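Local coordinates for protein cryptic loci regulator 2 (Schizosaccharomyces pombe 972h-, PDB 5IKJ) that acts upstream of histone deacetylases to promote transcriptional silencing, and is required for nucleosome positioning at heterochromatic loci and for silencing by the SHREC complex, at residues C231-R243 and S281-K293. Sequence-based numbering, arbitrary orientation.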
ATOM      1  N   CYS A 231      -1.444  -2.275  -0.646  1.00 52.70           N
ATOM      2  CA  CYS A 231      -2.568  -2.771   0.138  1.00 44.30           C
ATOM      3  C   CYS A 231      -3.890  -2.281  -0.437  1.00 38.56           C
ATOM      4  O   CYS A 231      -4.809  -3.071  -0.684  1.00 42.82           O
ATOM      5  CB  CYS A 231      -2.408  -2.312   1.587  1.00 54.97           C
ATOM      6  SG  CYS A 231      -3.663  -2.919   2.703  1.00 48.03           S
ATOM      7  N   LYS A 232      -3.999  -0.972  -0.656  1.00 42.24           N
ATOM      8  CA  LYS A 232      -5.228  -0.402  -1.194  1.00 49.24           C
ATOM      9  C   LYS A 232      -5.592  -1.041  -2.529  1.00 50.15           C
ATOM     10  O   LYS A 232      -6.764  -1.335  -2.787  1.00 55.54           O
ATOM     11  CB  LYS A 232      -5.070   1.110  -1.344  1.00 44.39           C
ATOM     12  CG  LYS A 232      -6.369   1.865  -1.560  1.00 45.63           C
ATOM     13  CD  LYS A 232      -6.126   3.368  -1.566  1.00 48.25           C
ATOM     14  CE  LYS A 232      -7.385   4.152  -1.905  1.00 48.50           C
ATOM     15  NZ  LYS A 232      -8.433   4.044  -0.850  1.00 52.81           N
ATOM     16  N   ASP A 233      -4.597  -1.271  -3.390  1.00 52.97           N
ATOM     17  CA  ASP A 233      -4.882  -1.864  -4.692  1.00 43.78           C
ATOM     18  C   ASP A 233      -5.324  -3.316  -4.556  1.00 44.25           C
ATOM     19  O   ASP A 233      -6.217  -3.767  -5.281  1.00 43.96           O
ATOM     20  CB  ASP A 233      -3.655  -1.758  -5.599  1.00 54.12           C
ATOM     21  CG  ASP A 233      -3.321  -0.323  -5.963  1.00 48.00           C
ATOM     22  OD1 ASP A 233      -4.181   0.560  -5.766  1.00 54.11           O
ATOM     23  OD2 ASP A 233      -2.197  -0.081  -6.453  1.00 57.08           O
ATOM     24  N   ASP A 234      -4.719  -4.061  -3.627  1.00 43.42           N
ATOM     25  CA  ASP A 234      -5.064  -5.468  -3.455  1.00 40.64           C
ATOM     26  C   ASP A 234      -6.416  -5.667  -2.778  1.00 52.66           C
ATOM     27  O   ASP A 234      -6.959  -6.776  -2.829  1.00 45.92           O
ATOM     28  CB  ASP A 234      -3.978  -6.178  -2.643  1.00 46.69           C
ATOM     29  CG  ASP A 234      -2.751  -6.511  -3.473  1.00 51.04           C
ATOM     30  OD1 ASP A 234      -2.670  -6.055  -4.635  1.00 43.67           O
ATOM     31  OD2 ASP A 234      -1.864  -7.227  -2.963  1.00 47.95           O
ATOM     32  N   THR A 235      -6.967  -4.631  -2.142  1.00 47.54           N
ATOM     33  CA  THR A 235      -8.232  -4.757  -1.430  1.00 51.71           C
ATOM     34  C   THR A 235      -9.293  -3.751  -1.856  1.00 51.21           C
ATOM     35  O   THR A 235     -10.462  -3.941  -1.504  1.00 47.27           O
ATOM     36  CB  THR A 235      -8.015  -4.613   0.085  1.00 41.79           C
ATOM     37  OG1 THR A 235      -7.573  -3.285   0.386  1.00 41.33           O
ATOM     38  CG2 THR A 235      -6.977  -5.613   0.581  1.00 46.08           C
ATOM     39  N   TYR A 236      -8.935  -2.701  -2.598  1.00 47.41           N
ATOM     40  CA  TYR A 236      -9.892  -1.659  -2.951  1.00 45.48           C
ATOM     41  C   TYR A 236      -9.840  -1.315  -4.436  1.00 53.09           C
ATOM     42  O   TYR A 236     -10.870  -1.340  -5.116  1.00 56.77           O
ATOM     43  CB  TYR A 236      -9.636  -0.410  -2.102  1.00 42.51           C
ATOM     44  CG  TYR A 236     -10.419   0.813  -2.525  1.00 49.40           C
ATOM     45  CD1 TYR A 236     -11.727   1.007  -2.101  1.00 52.75           C
ATOM     46  CD2 TYR A 236      -9.843   1.781  -3.335  1.00 51.71           C
ATOM     47  CE1 TYR A 236     -12.442   2.126  -2.482  1.00 48.93           C
ATOM     48  CE2 TYR A 236     -10.550   2.902  -3.721  1.00 54.50           C
ATOM     49  CZ  TYR A 236     -11.848   3.070  -3.292  1.00 49.81           C
ATOM     50  OH  TYR A 236     -12.552   4.187  -3.676  1.00 58.02           O
ATOM     51  N   THR A 237      -8.650  -1.003  -4.953  1.00 52.13           N
ATOM     52  CA  THR A 237      -8.546  -0.457  -6.305  1.00 55.86           C
ATOM     53  C   THR A 237      -8.615  -1.553  -7.365  1.00 52.83           C
ATOM     54  O   THR A 237      -9.485  -1.530  -8.242  1.00 52.36           O
ATOM     55  CB  THR A 237      -7.248   0.340  -6.446  1.00 53.11           C
ATOM     56  OG1 THR A 237      -6.950   0.998  -5.207  1.00 49.04           O
ATOM     57  CG2 THR A 237      -7.385   1.385  -7.540  1.00 55.32           C
ATOM     58  N   TRP A 238      -7.699  -2.517  -7.304  1.00 52.73           N
ATOM     59  CA  TRP A 238      -7.634  -3.611  -8.274  1.00 45.40           C
ATOM     60  C   TRP A 238      -7.568  -4.940  -7.531  1.00 48.30           C
ATOM     61  O   TRP A 238      -6.598  -5.694  -7.655  1.00 49.01           O
ATOM     62  CB  TRP A 238      -6.430  -3.433  -9.198  1.00 56.28           C
ATOM     63  CG  TRP A 238      -6.184  -2.009  -9.597  1.00 44.11           C
ATOM     64  CD1 TRP A 238      -5.211  -1.181  -9.119  1.00 47.38           C
ATOM     65  CD2 TRP A 238      -6.927  -1.243 -10.554  1.00 47.16           C
ATOM     66  NE1 TRP A 238      -5.300   0.052  -9.718  1.00 52.15           N
ATOM     67  CE2 TRP A 238      -6.345   0.040 -10.604  1.00 50.04           C
ATOM     68  CE3 TRP A 238      -8.027  -1.516 -11.372  1.00 54.67           C
ATOM     69  CZ2 TRP A 238      -6.825   1.047 -11.438  1.00 55.89           C
ATOM     70  CZ3 TRP A 238      -8.502  -0.515 -12.202  1.00 56.24           C
ATOM     71  CH2 TRP A 238      -7.902   0.750 -12.228  1.00 58.89           C
ATOM     72  N   PRO A 239      -8.602  -5.260  -6.747  1.00 48.66           N
ATOM     73  CA  PRO A 239      -8.500  -6.414  -5.840  1.00 46.88           C
ATOM     74  C   PRO A 239      -8.588  -7.765  -6.528  1.00 51.09           C
ATOM     75  O   PRO A 239      -7.986  -8.727  -6.036  1.00 54.59           O
ATOM     76  CB  PRO A 239      -9.674  -6.197  -4.876  1.00 49.47           C
ATOM     77  CG  PRO A 239     -10.664  -5.407  -5.667  1.00 44.62           C
ATOM     78  CD  PRO A 239      -9.847  -4.501  -6.538  1.00 51.48           C
ATOM     79  N   SER A 240      -9.325  -7.884  -7.631  1.00 51.25           N
ATOM     80  CA  SER A 240      -9.495  -9.177  -8.294  1.00 53.99           C
ATOM     81  C   SER A 240      -8.267  -9.411  -9.163  1.00 63.27           C
ATOM     82  O   SER A 240      -8.254  -9.114 -10.359  1.00 53.78           O
ATOM     83  CB  SER A 240     -10.783  -9.206  -9.109  1.00 53.73           C
ATOM     84  OG  SER A 240     -11.205 -10.539  -9.343  1.00 59.38           O
ATOM     85  N   SER A 241      -7.220  -9.958  -8.553  1.00 52.94           N
ATOM     86  CA  SER A 241      -5.910 -10.001  -9.189  1.00 58.77           C
ATOM     87  C   SER A 241      -4.994 -10.904  -8.376  1.00 59.84           C
ATOM     88  O   SER A 241      -5.311 -11.297  -7.251  1.00 53.62           O
ATOM     89  CB  SER A 241      -5.315  -8.595  -9.304  1.00 64.26           C
ATOM     90  OG  SER A 241      -5.211  -7.991  -8.025  1.00 58.43           O
ATOM     91  N   TYR A 242      -3.851 -11.229  -8.969  1.00 49.27           N
ATOM     92  CA  TYR A 242      -2.782 -11.920  -8.268  1.00 46.36           C
ATOM     93  C   TYR A 242      -1.809 -10.901  -7.685  1.00 41.71           C
ATOM     94  O   TYR A 242      -1.689  -9.773  -8.168  1.00 45.90           O
ATOM     95  CB  TYR A 242      -2.061 -12.888  -9.207  1.00 51.41           C
ATOM     96  CG  TYR A 242      -2.935 -14.045  -9.624  1.00 47.02           C
ATOM     97  CD1 TYR A 242      -2.990 -15.206  -8.864  1.00 48.47           C
ATOM     98  CD2 TYR A 242      -3.722 -13.974 -10.767  1.00 56.03           C
ATOM     99  CE1 TYR A 242      -3.795 -16.265  -9.234  1.00 54.32           C
ATOM    100  CE2 TYR A 242      -4.531 -15.031 -11.145  1.00 45.24           C
ATOM    101  CZ  TYR A 242      -4.563 -16.172 -10.375  1.00 41.14           C
ATOM    102  OH  TYR A 242      -5.368 -17.222 -10.748  1.00 53.00           O
ATOM    103  N   ARG A 243      -1.116 -11.312  -6.627  1.00 48.96           N
ATOM    104  CA  ARG A 243      -0.407 -10.379  -5.765  1.00 57.77           C
ATOM    105  C   ARG A 243       1.094 -10.635  -5.798  1.00 44.84           C
ATOM    106  O   ARG A 243       1.551 -11.768  -5.978  1.00 52.27           O
ATOM    107  CB  ARG A 243      -0.942 -10.462  -4.331  1.00 53.72           C
ATOM    108  CG  ARG A 243      -2.397 -10.027  -4.243  1.00 52.04           C
ATOM    109  CD  ARG A 243      -3.029 -10.299  -2.893  1.00 44.44           C
ATOM    110  NE  ARG A 243      -4.346  -9.673  -2.803  1.00 44.97           N
ATOM    111  CZ  ARG A 243      -5.241  -9.924  -1.852  1.00 52.01           C
ATOM    112  NH1 ARG A 243      -4.978 -10.802  -0.893  1.00 34.62           N
ATOM    113  NH2 ARG A 243      -6.409  -9.295  -1.865  1.00 40.12           N
ATOM    114  N   SER A 281     -15.535  -2.752 -16.028  1.00 84.56           N
ATOM    115  CA  SER A 281     -15.732  -4.145 -15.638  1.00 85.91           C
ATOM    116  C   SER A 281     -14.599  -5.031 -16.141  1.00 88.67           C
ATOM    117  O   SER A 281     -14.145  -5.929 -15.422  1.00 90.99           O
ATOM    118  CB  SER A 281     -17.076  -4.655 -16.161  1.00 93.16           C
ATOM    119  OG  SER A 281     -17.007  -4.972 -17.541  1.00100.92           O
ATOM    120  N   ASP A 282     -14.130  -4.800 -17.370  1.00 92.57           N
ATOM    121  CA  ASP A 282     -13.001  -5.569 -17.881  1.00 88.79           C
ATOM    122  C   ASP A 282     -11.727  -5.257 -17.106  1.00 85.04           C
ATOM    123  O   ASP A 282     -10.923  -6.157 -16.837  1.00 87.91           O
ATOM    124  CB  ASP A 282     -12.804  -5.290 -19.371  1.00 97.20           C
ATOM    125  CG  ASP A 282     -13.801  -6.032 -20.239  1.00103.86           C
ATOM    126  OD1 ASP A 282     -14.998  -6.062 -19.880  1.00100.32           O
ATOM    127  OD2 ASP A 282     -13.388  -6.595 -21.275  1.00 99.48           O
ATOM    128  N   THR A 283     -11.524  -3.989 -16.741  1.00 79.11           N
ATOM    129  CA  THR A 283     -10.355  -3.630 -15.945  1.00 77.20           C
ATOM    130  C   THR A 283     -10.409  -4.284 -14.570  1.00 81.71           C
ATOM    131  O   THR A 283      -9.376  -4.701 -14.032  1.00 72.46           O
ATOM    132  CB  THR A 283     -10.255  -2.111 -15.809  1.00 73.98           C
ATOM    133  OG1 THR A 283     -11.498  -1.584 -15.328  1.00 82.22           O
ATOM    134  CG2 THR A 283      -9.912  -1.470 -17.148  1.00 80.13           C
ATOM    135  N   PHE A 284     -11.604  -4.386 -13.987  1.00 76.54           N
ATOM    136  CA  PHE A 284     -11.736  -4.996 -12.670  1.00 69.48           C
ATOM    137  C   PHE A 284     -11.389  -6.480 -12.704  1.00 72.45           C
ATOM    138  O   PHE A 284     -10.917  -7.027 -11.700  1.00 69.15           O
ATOM    139  CB  PHE A 284     -13.158  -4.791 -12.144  1.00 76.33           C
ATOM    140  CG  PHE A 284     -13.312  -5.084 -10.678  1.00 65.44           C
ATOM    141  CD1 PHE A 284     -13.028  -4.114  -9.732  1.00 66.21           C
ATOM    142  CD2 PHE A 284     -13.748  -6.325 -10.247  1.00 64.79           C
ATOM    143  CE1 PHE A 284     -13.170  -4.378  -8.384  1.00 53.93           C
ATOM    144  CE2 PHE A 284     -13.894  -6.595  -8.898  1.00 68.80           C
ATOM    145  CZ  PHE A 284     -13.604  -5.620  -7.966  1.00 56.72           C
ATOM    146  N   VAL A 285     -11.602  -7.140 -13.840  1.00 71.89           N
ATOM    147  CA  VAL A 285     -11.306  -8.564 -13.969  1.00 63.56           C
ATOM    148  C   VAL A 285      -9.858  -8.798 -14.384  1.00 71.76           C
ATOM    149  O   VAL A 285      -9.196  -9.698 -13.862  1.00 74.27           O
ATOM    150  CB  VAL A 285     -12.290  -9.206 -14.969  1.00 73.65           C
ATOM    151  CG1 VAL A 285     -11.894 -10.645 -15.283  1.00 74.50           C
ATOM    152  CG2 VAL A 285     -13.709  -9.159 -14.418  1.00 71.34           C
ATOM    153  N   GLU A 286      -9.350  -8.005 -15.325  1.00 76.81           N
ATOM    154  CA  GLU A 286      -7.997  -8.161 -15.863  1.00 69.17           C
ATOM    155  C   GLU A 286      -7.284  -6.814 -15.823  1.00 68.63           C
ATOM    156  O   GLU A 286      -7.009  -6.209 -16.865  1.00 72.76           O
ATOM    157  CB  GLU A 286      -8.038  -8.714 -17.288  1.00 67.21           C
ATOM    158  CG  GLU A 286      -8.178 -10.226 -17.375  1.00 76.25           C
ATOM    159  CD  GLU A 286      -6.840 -10.940 -17.330  1.00 85.55           C
ATOM    160  OE1 GLU A 286      -5.839 -10.314 -16.919  1.00 82.98           O
ATOM    161  OE2 GLU A 286      -6.784 -12.130 -17.712  1.00 76.38           O
ATOM    162  N   PRO A 287      -6.966  -6.314 -14.624  1.00 63.87           N
ATOM    163  CA  PRO A 287      -6.286  -5.014 -14.534  1.00 59.51           C
ATOM    164  C   PRO A 287      -4.798  -5.062 -14.828  1.00 49.51           C
ATOM    165  O   PRO A 287      -4.218  -4.015 -15.142  1.00 55.99           O
ATOM    166  CB  PRO A 287      -6.529  -4.594 -13.078  1.00 57.83           C
ATOM    167  CG  PRO A 287      -6.651  -5.884 -12.342  1.00 55.58           C
ATOM    168  CD  PRO A 287      -7.281  -6.868 -13.295  1.00 63.05           C
ATOM    169  N   TYR A 288      -4.165  -6.230 -14.747  1.00 55.16           N
ATOM    170  CA  TYR A 288      -2.715  -6.327 -14.709  1.00 60.70           C
ATOM    171  C   TYR A 288      -2.172  -7.194 -15.837  1.00 60.13           C
ATOM    172  O   TYR A 288      -2.802  -8.168 -16.259  1.00 55.69           O
ATOM    173  CB  TYR A 288      -2.240  -6.931 -13.379  1.00 61.58           C
ATOM    174  CG  TYR A 288      -2.351  -6.022 -12.179  1.00 59.86           C
ATOM    175  CD1 TYR A 288      -1.803  -4.747 -12.192  1.00 54.79           C
ATOM    176  CD2 TYR A 288      -2.996  -6.446 -11.026  1.00 52.41           C
ATOM    177  CE1 TYR A 288      -1.899  -3.918 -11.091  1.00 61.58           C
ATOM    178  CE2 TYR A 288      -3.099  -5.629  -9.922  1.00 48.11           C
ATOM    179  CZ  TYR A 288      -2.549  -4.366  -9.957  1.00 58.46           C
ATOM    180  OH  TYR A 288      -2.652  -3.550  -8.855  1.00 53.97           O
ATOM    181  N   GLN A 289      -0.989  -6.821 -16.316  1.00 53.30           N
ATOM    182  CA  GLN A 289      -0.054  -7.782 -16.878  1.00 56.37           C
ATOM    183  C   GLN A 289       0.784  -8.329 -15.735  1.00 52.56           C
ATOM    184  O   GLN A 289       1.230  -7.574 -14.868  1.00 52.15           O
ATOM    185  CB  GLN A 289       0.874  -7.152 -17.920  1.00 50.27           C
ATOM    186  CG  GLN A 289       0.219  -6.279 -18.968  1.00 57.07           C
ATOM    187  CD  GLN A 289       1.224  -5.786 -19.997  1.00 58.03           C
ATOM    188  OE1 GLN A 289       1.514  -4.591 -20.080  1.00 59.86           O
ATOM    189  NE2 GLN A 289       1.768  -6.711 -20.782  1.00 50.94           N
ATOM    190  N   TYR A 290       0.995  -9.640 -15.728  1.00 49.80           N
ATOM    191  CA  TYR A 290       1.829 -10.278 -14.722  1.00 49.29           C
ATOM    192  C   TYR A 290       3.135 -10.740 -15.354  1.00 57.59           C
ATOM    193  O   TYR A 290       3.151 -11.230 -16.487  1.00 57.90           O
ATOM    194  CB  TYR A 290       1.109 -11.460 -14.069  1.00 49.91           C
ATOM    195  CG  TYR A 290      -0.191 -11.073 -13.403  1.00 55.21           C
ATOM    196  CD1 TYR A 290      -0.198 -10.398 -12.188  1.00 51.06           C
ATOM    197  CD2 TYR A 290      -1.410 -11.382 -13.989  1.00 54.44           C
ATOM    198  CE1 TYR A 290      -1.386 -10.041 -11.578  1.00 57.82           C
ATOM    199  CE2 TYR A 290      -2.601 -11.030 -13.387  1.00 60.26           C
ATOM    200  CZ  TYR A 290      -2.585 -10.360 -12.182  1.00 56.36           C
ATOM    201  OH  TYR A 290      -3.771 -10.010 -11.582  1.00 58.57           O
ATOM    202  N   HIS A 291       4.226 -10.570 -14.613  1.00 55.08           N
ATOM    203  CA  HIS A 291       5.556 -10.971 -15.049  1.00 53.19           C
ATOM    204  C   HIS A 291       6.135 -11.872 -13.974  1.00 53.04           C
ATOM    205  O   HIS A 291       6.305 -11.444 -12.828  1.00 57.29           O
ATOM    206  CB  HIS A 291       6.442  -9.750 -15.288  1.00 54.35           C
ATOM    207  CG  HIS A 291       5.722  -8.616 -15.944  1.00 53.03           C
ATOM    208  ND1 HIS A 291       5.448  -8.590 -17.295  1.00 56.09           N
ATOM    209  CD2 HIS A 291       5.201  -7.476 -15.433  1.00 61.74           C
ATOM    210  CE1 HIS A 291       4.797  -7.478 -17.589  1.00 53.18           C
ATOM    211  NE2 HIS A 291       4.635  -6.784 -16.477  1.00 56.94           N
ATOM    212  N   CYS A 292       6.428 -13.114 -14.337  1.00 49.74           N
ATOM    213  CA  CYS A 292       6.662 -14.164 -13.364  1.00 52.05           C
ATOM    214  C   CYS A 292       8.070 -14.727 -13.489  1.00 58.15           C
ATOM    215  O   CYS A 292       8.818 -14.423 -14.423  1.00 56.34           O
ATOM    216  CB  CYS A 292       5.632 -15.285 -13.530  1.00 55.97           C
ATOM    217  SG  CYS A 292       3.935 -14.688 -13.603  1.00 60.46           S
ATOM    218  N   LYS A 293       8.415 -15.559 -12.509  1.00 59.54           N
ATOM    219  CA  LYS A 293       9.682 -16.274 -12.458  1.00 57.36           C
ATOM    220  C   LYS A 293       9.370 -17.727 -12.144  1.00 55.10           C
ATOM    221  O   LYS A 293       8.826 -18.025 -11.076  1.00 59.22           O
ATOM    222  CB  LYS A 293      10.608 -15.673 -11.392  1.00 61.81           C
ATOM    223  CG  LYS A 293      11.791 -16.549 -10.974  1.00 61.28           C
ATOM    224  CD  LYS A 293      12.785 -16.752 -12.106  1.00 67.98           C
ATOM    225  CE  LYS A 293      14.058 -17.420 -11.607  1.00 54.38           C
ATOM    226  NZ  LYS A 293      13.786 -18.698 -10.891  1.00 63.40           N
TER
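The buried junction where helix 214-237 runs out into a loop is packed here against the turn between helix 278-285 and strand 288-294. Y242 and Y290 meet as a T-shaped pair: the edge of the Y242 ring is directed at the face of the Y290 ring, with the planes at 86°. The backbone N of Y242 also donates to the Y290 hydroxyl, N to OH 2.9 Å, in a fairly straight bond of 161°. A phenylalanine in place of Y290 would probably leave the buried N-H of Y242 without its acceptor. S241 CB lies at the edge of the Y288 ring, 3.6 Å from Y288 CD2. S241 OG sits between its own backbone N and carbonyl carbon (chi1 58°), which turns it back to bond W238 O at 2.7 Å. Strand 288-294 lies inside an antiparallel five-stranded sheet, between strands 300-304 and 255-266. From it Y288 and Y290 reach to the loop after helix 214-237. The W238 and Y288 side chains cross at about a right angle, with W238 CD1 3.5 Å from the Y288 OH. On its six-membered side, W238 CE3 packs 3.8 Å from P287 CB; its indole NE1 bonds T74. Near the end of helix 278-285, P239 CG rests 3.7 Å from F284 CZ, and M465 of helix 461-469 also touches F284.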